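Local structure of transcriptional activator of comK gene (Bacillus halodurans, 2HQB) at residues 24-29 / 42-47; 119-124 / 152-157; 165-170 / 193-198; 251-254 / 258-261. The protein probably serves as a membrane-bound lipoprotein of the periplasmic-binding-protein type that promotes expression of the comK competence gene. All coordinates share one frame; numbering follows the deposited sequence.

Contact 1 of 4, residues 24-29 / 42-47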
loop_
_atom_site.group_PDB
_atom_site.type_symbol
_atom_site.label_atom_id
_atom_site.label_comp_id
_atom_site.label_asym_id
_atom_site.label_seq_id
_atom_site.Cartn_x
_atom_site.Cartn_y
_atom_site.Cartn_z
ATOM N N LYS A 24 3.555 8.010 4.948
ATOM C CA LYS A 24 4.408 6.843 4.790
ATOM C C LYS A 24 5.615 7.246 3.885
ATOM O O LYS A 24 6.652 6.607 3.914
ATOM C CB LYS A 24 3.603 5.673 4.220
ATOM C CG LYS A 24 2.531 5.092 5.188
ATOM C CD LYS A 24 3.097 4.089 6.245
ATOM C CE LYS A 24 3.310 2.656 5.674
ATOM N NZ LYS A 24 3.234 1.509 6.666
ATOM N N ALA A 25 5.500 8.330 3.125
ATOM C CA ALA A 25 6.635 8.777 2.327
ATOM C C ALA A 25 7.531 9.661 3.198
ATOM O O ALA A 25 8.751 9.607 3.071
ATOM C CB ALA A 25 6.182 9.553 1.110
ATOM N N TYR A 26 6.926 10.480 4.068
ATOM C CA TYR A 26 7.673 11.342 4.992
ATOM C C TYR A 26 8.512 10.450 5.907
ATOM O O TYR A 26 9.697 10.671 6.118
ATOM C CB TYR A 26 6.726 12.182 5.864
ATOM C CG TYR A 26 5.956 13.236 5.112
ATOM C CD1 TYR A 26 4.751 13.720 5.579
ATOM C CD2 TYR A 26 6.389 13.690 3.901
ATOM C CE1 TYR A 26 4.003 14.620 4.829
ATOM C CE2 TYR A 26 5.655 14.572 3.169
ATOM C CZ TYR A 26 4.468 15.026 3.626
ATOM O OH TYR A 26 3.740 15.851 2.810
ATOM N N GLU A 27 7.903 9.437 6.482
ATOM C CA GLU A 27 8.709 8.597 7.317
ATOM C C GLU A 27 9.762 7.875 6.504
ATOM O O GLU A 27 10.820 7.572 7.021
ATOM C CB GLU A 27 7.854 7.616 8.120
ATOM C CG GLU A 27 6.924 6.749 7.376
ATOM C CD GLU A 27 5.795 6.263 8.282
ATOM O OE1 GLU A 27 5.336 5.099 8.091
ATOM O OE2 GLU A 27 5.368 7.057 9.171
ATOM N N GLY A 28 9.479 7.635 5.225
ATOM C CA GLY A 28 10.420 6.946 4.357
ATOM C C GLY A 28 11.649 7.804 4.162
ATOM O O GLY A 28 12.766 7.347 4.339
ATOM N N LEU A 29 11.442 9.061 3.788
ATOM C CA LEU A 29 12.558 9.971 3.598
ATOM C C LEU A 29 13.298 10.110 4.935
ATOM O O LEU A 29 14.512 10.137 4.960
ATOM C CB LEU A 29 12.068 11.343 3.109
ATOM C CG LEU A 29 13.161 12.292 2.589
ATOM C CD1 LEU A 29 13.713 11.739 1.291
ATOM C CD2 LEU A 29 12.629 13.695 2.370
ATOM N N LEU A 42 12.754 17.673 1.248
ATOM C CA LEU A 42 11.363 17.449 0.883
ATOM C C LEU A 42 10.732 18.661 0.296
ATOM O O LEU A 42 10.940 19.728 0.791
ATOM C CB LEU A 42 10.557 17.065 2.132
ATOM C CG LEU A 42 9.041 17.187 1.976
ATOM C CD1 LEU A 42 8.589 15.956 1.216
ATOM C CD2 LEU A 42 8.315 17.293 3.322
ATOM N N GLU A 43 9.956 18.496 -0.764
ATOM C CA GLU A 43 9.233 19.608 -1.375
ATOM C C GLU A 43 7.773 19.143 -1.330
ATOM O O GLU A 43 7.451 18.043 -1.773
ATOM C CB GLU A 43 9.691 19.814 -2.813
ATOM C CG GLU A 43 11.133 20.256 -2.954
ATOM C CD GLU A 43 11.422 21.604 -2.278
ATOM O OE1 GLU A 43 10.667 22.584 -2.485
ATOM O OE2 GLU A 43 12.431 21.682 -1.545
ATOM N N GLU A 44 6.894 19.971 -0.782
ATOM C CA GLU A 44 5.486 19.612 -0.638
ATOM C C GLU A 44 4.660 20.482 -1.583
ATOM O O GLU A 44 5.201 21.443 -2.143
ATOM C CB GLU A 44 5.041 19.863 0.799
ATOM C CG GLU A 44 6.007 19.400 1.903
ATOM C CD GLU A 44 5.535 19.817 3.294
ATOM O OE1 GLU A 44 4.455 19.333 3.707
ATOM O OE2 GLU A 44 6.226 20.625 3.971
ATOM N N GLY A 45 3.368 20.150 -1.761
ATOM C CA GLY A 45 2.482 20.916 -2.642
ATOM C C GLY A 45 2.837 20.870 -4.117
ATOM O O GLY A 45 2.382 21.707 -4.896
ATOM N N VAL A 46 3.640 19.889 -4.520
ATOM C CA VAL A 46 4.049 19.792 -5.913
ATOM C C VAL A 46 2.842 19.222 -6.638
ATOM O O VAL A 46 2.650 18.011 -6.703
ATOM C CB VAL A 46 5.285 18.862 -6.057
ATOM C CG1 VAL A 46 6.019 19.145 -7.358
ATOM C CG2 VAL A 46 6.227 19.046 -4.867
ATOM N N ASN A 47 2.018 20.107 -7.189
ATOM C CA ASN A 47 0.781 19.681 -7.857
ATOM C C ASN A 47 0.645 19.810 -9.402
ATOM O O ASN A 47 -0.433 19.579 -9.956
ATOM C CB ASN A 47 -0.380 20.385 -7.151
ATOM C CG ASN A 47 -0.382 20.143 -5.636
ATOM O OD1 ASN A 47 -0.660 21.038 -4.860
ATOM N ND2 ASN A 47 -0.090 18.926 -5.224
#
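L42, near the end of strand 39-43, reaches from CB to its two methyls against L29 and Y26 of helix 23-35, and shows how one branched side chain can serve two side chains of a helix. At its root, L42 CB meets L29 CD2 at 4.0 Å. The chain then runs with CG anti to the backbone N (chi1 164°), which carries the fork past L29 toward the tyrosine. There both methyls close on one corner of the ring: L42 CD1 lies 3.8 Å from Y26 CE2, and L42 CD2 is just as near that carbon. The two side chains meet at about a right angle. Further along the ring, Y26 OH comes within 3.7 Å of E44 OE1, a loose polar neighbourhood and not a hydrogen bond, with the ring and carboxylate planes 80° apart. An alanine in place of Y26 would probably leave both L42 methyls without their aromatic partner and open a gap beside E44. L10 of strand 7-11 touches both leucines. Helix 23-35 thus packs back on the edge strand that follows it, the arrangement of a beta-alpha-beta crossover between the adjacent parallel strands 7-11 and 39-43.

Contact 2 of 4, residues 119-124 / 152-157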
loop_
_atom_site.group_PDB
_atom_site.type_symbol
_atom_site.label_atom_id
_atom_site.label_comp_id
_atom_site.label_asym_id
_atom_site.label_seq_id
_atom_site.Cartn_x
_atom_site.Cartn_y
_atom_site.Cartn_z
ATOM N N VAL A 119 -8.170 -14.842 6.711
ATOM C CA VAL A 119 -8.468 -14.455 8.083
ATOM C C VAL A 119 -9.899 -13.914 8.116
ATOM O O VAL A 119 -10.717 -14.299 8.947
ATOM C CB VAL A 119 -7.542 -13.327 8.595
ATOM C CG1 VAL A 119 -7.790 -13.116 10.070
ATOM C CG2 VAL A 119 -6.092 -13.640 8.347
ATOM N N ALA A 120 -10.194 -13.004 7.205
ATOM C CA ALA A 120 -11.517 -12.407 7.146
ATOM C C ALA A 120 -12.619 -13.457 7.261
ATOM O O ALA A 120 -13.435 -13.411 8.175
ATOM C CB ALA A 120 -11.667 -11.622 5.850
ATOM N N ALA A 121 -12.631 -14.399 6.325
ATOM C CA ALA A 121 -13.635 -15.456 6.297
ATOM C C ALA A 121 -13.569 -16.335 7.539
ATOM O O ALA A 121 -14.583 -16.578 8.201
ATOM C CB ALA A 121 -13.447 -16.289 5.085
ATOM N N SER A 122 -12.377 -16.820 7.860
ATOM C CA SER A 122 -12.222 -17.649 9.041
ATOM C C SER A 122 -12.876 -17.002 10.253
ATOM O O SER A 122 -13.449 -17.666 11.088
ATOM C CB SER A 122 -10.738 -17.878 9.339
ATOM O OG SER A 122 -10.362 -17.280 10.572
HETATM N N MSE A 123 -12.798 -15.691 10.348
HETATM C CA MSE A 123 -13.364 -15.004 11.494
HETATM C C MSE A 123 -14.786 -14.553 11.300
HETATM O O MSE A 123 -15.281 -13.703 12.046
HETATM C CB MSE A 123 -12.491 -13.802 11.842
HETATM C CG MSE A 123 -11.170 -14.205 12.421
HETATM SE SE MSE A 123 -11.526 -15.352 13.938
HETATM C CE MSE A 123 -12.220 -13.997 15.144
ATOM N N SER A 124 -15.451 -15.114 10.301
ATOM C CA SER A 124 -16.812 -14.705 10.050
ATOM C C SER A 124 -17.806 -15.673 10.624
ATOM O O SER A 124 -17.606 -16.896 10.605
ATOM C CB SER A 124 -17.067 -14.552 8.552
ATOM O OG SER A 124 -18.363 -14.023 8.317
ATOM N N ASN A 152 -13.567 -21.482 3.461
ATOM C CA ASN A 152 -14.700 -21.224 4.306
ATOM C C ASN A 152 -15.826 -21.055 3.332
ATOM O O ASN A 152 -17.005 -21.115 3.673
ATOM C CB ASN A 152 -14.466 -19.906 5.022
ATOM C CG ASN A 152 -15.396 -19.691 6.166
ATOM O OD1 ASN A 152 -15.943 -18.595 6.334
ATOM N ND2 ASN A 152 -15.579 -20.727 6.985
ATOM N N GLU A 153 -15.427 -20.832 2.092
ATOM C CA GLU A 153 -16.366 -20.602 1.023
ATOM C C GLU A 153 -17.435 -19.615 1.490
ATOM O O GLU A 153 -18.620 -19.920 1.469
ATOM C CB GLU A 153 -16.982 -21.925 0.597
ATOM C CG GLU A 153 -15.963 -22.821 -0.082
ATOM C CD GLU A 153 -16.543 -24.144 -0.543
ATOM O OE1 GLU A 153 -17.558 -24.116 -1.275
ATOM O OE2 GLU A 153 -15.978 -25.206 -0.179
ATOM N N SER A 154 -17.012 -18.432 1.924
ATOM C CA SER A 154 -17.950 -17.407 2.368
ATOM C C SER A 154 -18.308 -16.493 1.193
ATOM O O SER A 154 -17.436 -16.031 0.464
ATOM C CB SER A 154 -17.331 -16.558 3.479
ATOM O OG SER A 154 -16.693 -17.373 4.433
ATOM N N GLU A 155 -19.594 -16.235 1.008
ATOM C CA GLU A 155 -20.030 -15.346 -0.056
ATOM C C GLU A 155 -19.429 -13.951 0.184
ATOM O O GLU A 155 -19.722 -13.309 1.205
ATOM C CB GLU A 155 -21.558 -15.243 -0.084
ATOM C CG GLU A 155 -22.042 -14.002 -0.778
ATOM C CD GLU A 155 -23.472 -14.096 -1.275
ATOM O OE1 GLU A 155 -24.401 -14.317 -0.449
ATOM O OE2 GLU A 155 -23.654 -13.933 -2.511
ATOM N N ALA A 156 -18.608 -13.490 -0.768
ATOM C CA ALA A 156 -17.938 -12.187 -0.688
ATOM C C ALA A 156 -18.703 -11.030 -1.337
ATOM O O ALA A 156 -19.208 -11.147 -2.434
ATOM C CB ALA A 156 -16.546 -12.293 -1.298
ATOM N N PHE A 157 -18.789 -9.908 -0.639
ATOM C CA PHE A 157 -19.470 -8.750 -1.185
ATOM C C PHE A 157 -18.480 -7.642 -1.489
ATOM O O PHE A 157 -17.752 -7.191 -0.612
ATOM C CB PHE A 157 -20.497 -8.209 -0.209
ATOM C CG PHE A 157 -21.652 -9.098 -0.014
ATOM C CD1 PHE A 157 -21.480 -10.363 0.531
ATOM C CD2 PHE A 157 -22.926 -8.665 -0.325
ATOM C CE1 PHE A 157 -22.574 -11.186 0.773
ATOM C CE2 PHE A 157 -24.026 -9.482 -0.088
ATOM C CZ PHE A 157 -23.855 -10.741 0.463
#
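The carbonyl oxygen of A121 accepts the backbone N of S124 at 2.7 Å, and the end of the N152 side chain lies beside the same oxygen from across the contact. The backbone bonds illustrate how a helix finishes, its last carbonyls taking N-H groups from the residues that lead the chain away. Two residues earlier, V119 O takes the backbone N of M123 at 2.9 Å and, weakly, the hydroxyl of S122. M123, a selenomethionine, is the residue at which the chain leaves helical geometry. The apolar part of the contact is small: A121 CB stands 3.8 Å from N152 CB, and S154 OG is a further neighbour of the same methyl, which is thus met by two residues of the turn. For N152 the torsion matters, since CG placed anti to the backbone N (chi1 -166°) sends the end of the side chain across to the helix end. The contact belongs to the second alpha/beta domain, where helix 139-150 crosses over from strand 128-133 to its parallel neighbour 155-160; residues 152-154 link that helix to strand 155-160 and lean on the end of helix 110-122. An alanine at N152 would probably leave the helix end at A121 without the side chain that now lies over it, opening a gap there. On the helix side A121 also touches A148 of helix 139-150, while the hydroxyl of S124, just past the helix end, is hydrogen-bonded to D183.

Contact 3 of 4, residues 165-170 / 193-198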
loop_
_atom_site.group_PDB
_atom_site.type_symbol
_atom_site.label_atom_id
_atom_site.label_comp_id
_atom_site.label_asym_id
_atom_site.label_seq_id
_atom_site.Cartn_x
_atom_site.Cartn_y
_atom_site.Cartn_z
ATOM N N THR A 165 -11.311 9.153 -1.202
ATOM C CA THR A 165 -11.559 10.037 -0.087
ATOM C C THR A 165 -13.007 10.231 0.304
ATOM O O THR A 165 -13.290 11.009 1.229
ATOM C CB THR A 165 -10.995 11.398 -0.396
ATOM O OG1 THR A 165 -11.507 11.827 -1.670
ATOM C CG2 THR A 165 -9.502 11.335 -0.476
ATOM N N ASP A 166 -13.924 9.538 -0.367
ATOM C CA ASP A 166 -15.347 9.689 -0.059
ATOM C C ASP A 166 -15.847 8.871 1.162
ATOM O O ASP A 166 -16.566 7.880 1.005
ATOM C CB ASP A 166 -16.160 9.313 -1.289
ATOM C CG ASP A 166 -17.535 9.935 -1.284
ATOM O OD1 ASP A 166 -18.051 10.185 -0.162
ATOM O OD2 ASP A 166 -18.089 10.168 -2.394
ATOM N N ALA A 167 -15.501 9.301 2.369
ATOM C CA ALA A 167 -15.891 8.589 3.569
ATOM C C ALA A 167 -17.395 8.431 3.664
ATOM O O ALA A 167 -17.918 7.471 4.246
ATOM C CB ALA A 167 -15.365 9.318 4.814
ATOM N N ASP A 168 -18.085 9.408 3.097
ATOM C CA ASP A 168 -19.528 9.439 3.110
ATOM C C ASP A 168 -20.059 8.200 2.413
ATOM O O ASP A 168 -20.631 7.320 3.066
ATOM C CB ASP A 168 -19.979 10.705 2.405
ATOM C CG ASP A 168 -21.370 11.107 2.779
ATOM O OD1 ASP A 168 -21.842 10.643 3.832
ATOM O OD2 ASP A 168 -21.974 11.898 2.031
ATOM N N LYS A 169 -19.847 8.131 1.098
ATOM C CA LYS A 169 -20.290 7.012 0.288
ATOM C C LYS A 169 -19.767 5.700 0.865
ATOM O O LYS A 169 -20.509 4.734 1.003
ATOM C CB LYS A 169 -19.783 7.173 -1.147
ATOM C CG LYS A 169 -20.405 6.183 -2.151
ATOM C CD LYS A 169 -19.933 6.473 -3.575
ATOM C CE LYS A 169 -20.558 5.517 -4.595
ATOM N NZ LYS A 169 -20.019 5.694 -5.989
ATOM N N ALA A 170 -18.479 5.668 1.197
ATOM C CA ALA A 170 -17.867 4.471 1.749
ATOM C C ALA A 170 -18.640 4.012 2.970
ATOM O O ALA A 170 -18.797 2.796 3.204
ATOM C CB ALA A 170 -16.425 4.755 2.136
ATOM N N HIS A 193 -10.421 4.715 4.887
ATOM C CA HIS A 193 -10.190 3.563 5.720
ATOM C C HIS A 193 -10.571 3.715 7.199
ATOM O O HIS A 193 -11.417 2.949 7.694
ATOM C CB HIS A 193 -8.745 3.120 5.571
ATOM C CG HIS A 193 -8.433 1.856 6.295
ATOM N ND1 HIS A 193 -8.773 0.616 5.800
ATOM C CD2 HIS A 193 -7.842 1.641 7.492
ATOM C CE1 HIS A 193 -8.405 -0.312 6.665
ATOM N NE2 HIS A 193 -7.836 0.282 7.700
ATOM N N VAL A 194 -9.978 4.674 7.911
ATOM C CA VAL A 194 -10.332 4.843 9.325
ATOM C C VAL A 194 -11.822 5.165 9.534
ATOM O O VAL A 194 -12.508 4.467 10.290
ATOM C CB VAL A 194 -9.519 5.895 9.971
ATOM C CG1 VAL A 194 -9.967 6.046 11.382
ATOM C CG2 VAL A 194 -8.054 5.490 9.946
ATOM N N PRO A 195 -12.343 6.227 8.888
ATOM C CA PRO A 195 -13.766 6.546 9.042
ATOM C C PRO A 195 -14.615 5.257 9.075
ATOM O O PRO A 195 -15.471 5.082 9.940
ATOM C CB PRO A 195 -14.060 7.365 7.793
ATOM C CG PRO A 195 -12.814 8.154 7.616
ATOM C CD PRO A 195 -11.700 7.166 7.954
ATOM N N VAL A 196 -14.346 4.352 8.135
ATOM C CA VAL A 196 -15.076 3.097 8.045
ATOM C C VAL A 196 -14.652 2.092 9.112
ATOM O O VAL A 196 -15.496 1.351 9.606
ATOM C CB VAL A 196 -14.929 2.439 6.636
ATOM C CG1 VAL A 196 -15.432 1.010 6.669
ATOM C CG2 VAL A 196 -15.712 3.227 5.587
ATOM N N VAL A 197 -13.367 2.046 9.471
ATOM C CA VAL A 197 -12.935 1.103 10.507
ATOM C C VAL A 197 -13.651 1.463 11.797
ATOM O O VAL A 197 -14.171 0.599 12.498
ATOM C CB VAL A 197 -11.394 1.129 10.741
ATOM C CG1 VAL A 197 -11.070 0.539 12.057
ATOM C CG2 VAL A 197 -10.713 0.283 9.734
ATOM N N GLU A 198 -13.670 2.749 12.101
ATOM C CA GLU A 198 -14.350 3.272 13.279
ATOM C C GLU A 198 -15.805 2.795 13.373
ATOM O O GLU A 198 -16.197 2.143 14.350
ATOM C CB GLU A 198 -14.377 4.782 13.209
ATOM C CG GLU A 198 -13.967 5.408 14.471
ATOM C CD GLU A 198 -12.494 5.609 14.513
ATOM O OE1 GLU A 198 -12.040 6.626 13.956
ATOM O OE2 GLU A 198 -11.793 4.754 15.088
#
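A167 and A170, one turn apart on helix 167-178, each point a methyl at the first turns of helix 193-203, and two different shapes receive them. A167 CB comes against the proline ring of P195, 3.8 Å from its CB and 4.0 Å from its CG, so that the methyl rests against the CB-CG side of the ring. A170 CB instead meets a single branch, V196 CG2, at 3.8 Å. That branch stands anti to the carbonyl carbon and beside the backbone N, while CG1 lies anti to the N (chi1 167°); the fork therefore offers CG2 to the alanine, and the same methyl also passes close to A170 O. With such short side chains the principle is plain: alanines allow two helices to come near, here with 6.2 Å between the CA atoms of A167 and P195. Both helices belong to the second alpha/beta domain, following the parallel strands 155-160 and 184-186 and meeting through their opening turns. P195 suits this place, as its nitrogen has no hydrogen to give and the first turn of a helix asks for none. On the partner helix D166 is the N-cap: D166 OD1 accepts K169 N at 3.0 Å in a nearly straight bond (169°), approached from above the carboxylate plane.

Contact 4 of 4, residues 251-254 / 258-261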
loop_
_atom_site.group_PDB
_atom_site.type_symbol
_atom_site.label_atom_id
_atom_site.label_comp_id
_atom_site.label_asym_id
_atom_site.label_seq_id
_atom_site.Cartn_x
_atom_site.Cartn_y
_atom_site.Cartn_z
ATOM N N LEU A 251 9.590 -1.566 -11.380
ATOM C CA LEU A 251 9.880 -2.650 -10.466
ATOM C C LEU A 251 8.653 -3.039 -9.640
ATOM O O LEU A 251 7.892 -2.179 -9.232
ATOM C CB LEU A 251 11.023 -2.233 -9.551
ATOM C CG LEU A 251 12.200 -1.570 -10.279
ATOM C CD1 LEU A 251 13.440 -1.676 -9.400
ATOM C CD2 LEU A 251 12.452 -2.208 -11.635
ATOM N N TYR A 252 8.461 -4.332 -9.386
ATOM C CA TYR A 252 7.308 -4.792 -8.606
ATOM C C TYR A 252 7.686 -5.499 -7.323
ATOM O O TYR A 252 8.521 -6.391 -7.348
ATOM C CB TYR A 252 6.438 -5.705 -9.451
ATOM C CG TYR A 252 5.687 -4.940 -10.497
ATOM C CD1 TYR A 252 6.321 -4.520 -11.681
ATOM C CD2 TYR A 252 4.364 -4.541 -10.266
ATOM C CE1 TYR A 252 5.648 -3.707 -12.614
ATOM C CE2 TYR A 252 3.683 -3.733 -11.181
ATOM C CZ TYR A 252 4.326 -3.310 -12.354
ATOM O OH TYR A 252 3.648 -2.467 -13.227
ATOM N N TYR A 253 7.059 -5.110 -6.206
ATOM C CA TYR A 253 7.372 -5.701 -4.904
ATOM C C TYR A 253 6.196 -6.407 -4.249
ATOM O O TYR A 253 5.055 -5.966 -4.375
ATOM C CB TYR A 253 7.928 -4.615 -3.998
ATOM C CG TYR A 253 9.114 -3.914 -4.614
ATOM C CD1 TYR A 253 8.964 -3.060 -5.702
ATOM C CD2 TYR A 253 10.383 -4.122 -4.125
ATOM C CE1 TYR A 253 10.063 -2.434 -6.279
ATOM C CE2 TYR A 253 11.478 -3.503 -4.687
ATOM C CZ TYR A 253 11.319 -2.664 -5.760
ATOM O OH TYR A 253 12.441 -2.088 -6.309
ATOM N N ASP A 254 6.475 -7.502 -3.544
ATOM C CA ASP A 254 5.409 -8.298 -2.923
ATOM C C ASP A 254 5.935 -8.962 -1.670
ATOM O O ASP A 254 6.959 -8.539 -1.135
ATOM C CB ASP A 254 4.948 -9.375 -3.906
ATOM C CG ASP A 254 3.565 -9.890 -3.619
ATOM O OD1 ASP A 254 3.035 -9.606 -2.529
ATOM O OD2 ASP A 254 3.013 -10.595 -4.493
ATOM N N GLY A 258 9.896 -8.726 0.766
ATOM C CA GLY A 258 9.929 -8.264 2.160
ATOM C C GLY A 258 9.317 -6.913 2.547
ATOM O O GLY A 258 9.490 -6.434 3.675
ATOM N N VAL A 259 8.587 -6.299 1.625
ATOM C CA VAL A 259 8.000 -5.018 1.902
ATOM C C VAL A 259 6.493 -5.095 1.823
ATOM O O VAL A 259 5.800 -4.085 1.598
ATOM C CB VAL A 259 8.550 -3.968 0.947
ATOM C CG1 VAL A 259 10.019 -3.840 1.149
ATOM C CG2 VAL A 259 8.251 -4.349 -0.469
ATOM N N VAL A 260 5.993 -6.313 1.995
ATOM C CA VAL A 260 4.556 -6.556 2.012
ATOM C C VAL A 260 4.328 -7.635 3.036
ATOM O O VAL A 260 5.047 -8.637 3.061
ATOM C CB VAL A 260 4.017 -7.058 0.690
ATOM C CG1 VAL A 260 2.603 -7.550 0.878
ATOM C CG2 VAL A 260 4.029 -5.942 -0.322
ATOM N N SER A 261 3.325 -7.442 3.878
ATOM C CA SER A 261 3.045 -8.415 4.915
ATOM C C SER A 261 1.616 -8.376 5.462
ATOM O O SER A 261 0.709 -7.787 4.862
ATOM C CB SER A 261 4.018 -8.168 6.055
ATOM O OG SER A 261 3.881 -6.835 6.509
#
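The chain here crosses from one domain to the other, as in the hinge of periplasmic binding proteins: strand 249-253 ends the sheet of the first domain, strand 260-262 borders that of the second, and Y253 and D254 pack on V259 and V260 across the short connection. It is a worked example of divided labour: between these two segments the contact is apolar and van der Waals, while hydrogen bonds tie each strand to its own sheet. V260 rests on the backbone of D254, with V260 CB 3.6 Å from D254 C and V260 CG2 3.8 Å from D254 CA. The other methyl, CG1, stands anti to the backbone N (chi1 168°) and lies 4.0 Å from D254 OD1. This carboxylate looks to other partners for its polar needs; D254 OD2 is hydrogen-bonded to the hydroxyl of Y284 in helix 271-286. Beside this pair, V259 CG2 approaches Y253 CB at 3.6 Å, near the root of the tyrosine side chain. G258 turns the chain with a positive phi (80°) that favours glycine. Around the hinge, L233 of helix 230-240 touches both Y253 and V259, F107 of strand 102-107 lies against both valines, and M112 of helix 110-122 touches V260, consistent with the family hinge's further interdomain crossings, after strands 102-107 and 222-228, lying nearby.

In the fold
The four contacts sample both domains and the passage between them. Contact 4 is the buried one, its centre about 10 Å from the centre of the chain, while contacts 1, 2 and 3 are partly buried farther out. Contacts 1 and 4 reach the two outermost strands of the first sheet; contacts 2 and 4 likewise reach the two outermost strands of the second. Contacts 1 and 2 fall on opposite sides of the chain's centre, their own centres about 37 Å apart. Chemistry follows place: aliphatic and aromatic groups join helix to strand in contact 1, a short turn rests on a helix end, methyl and polar atoms mixed, in contact 2, small methyls pair two helices in contact 3, and valines meet backbone at the hinge in contact 4.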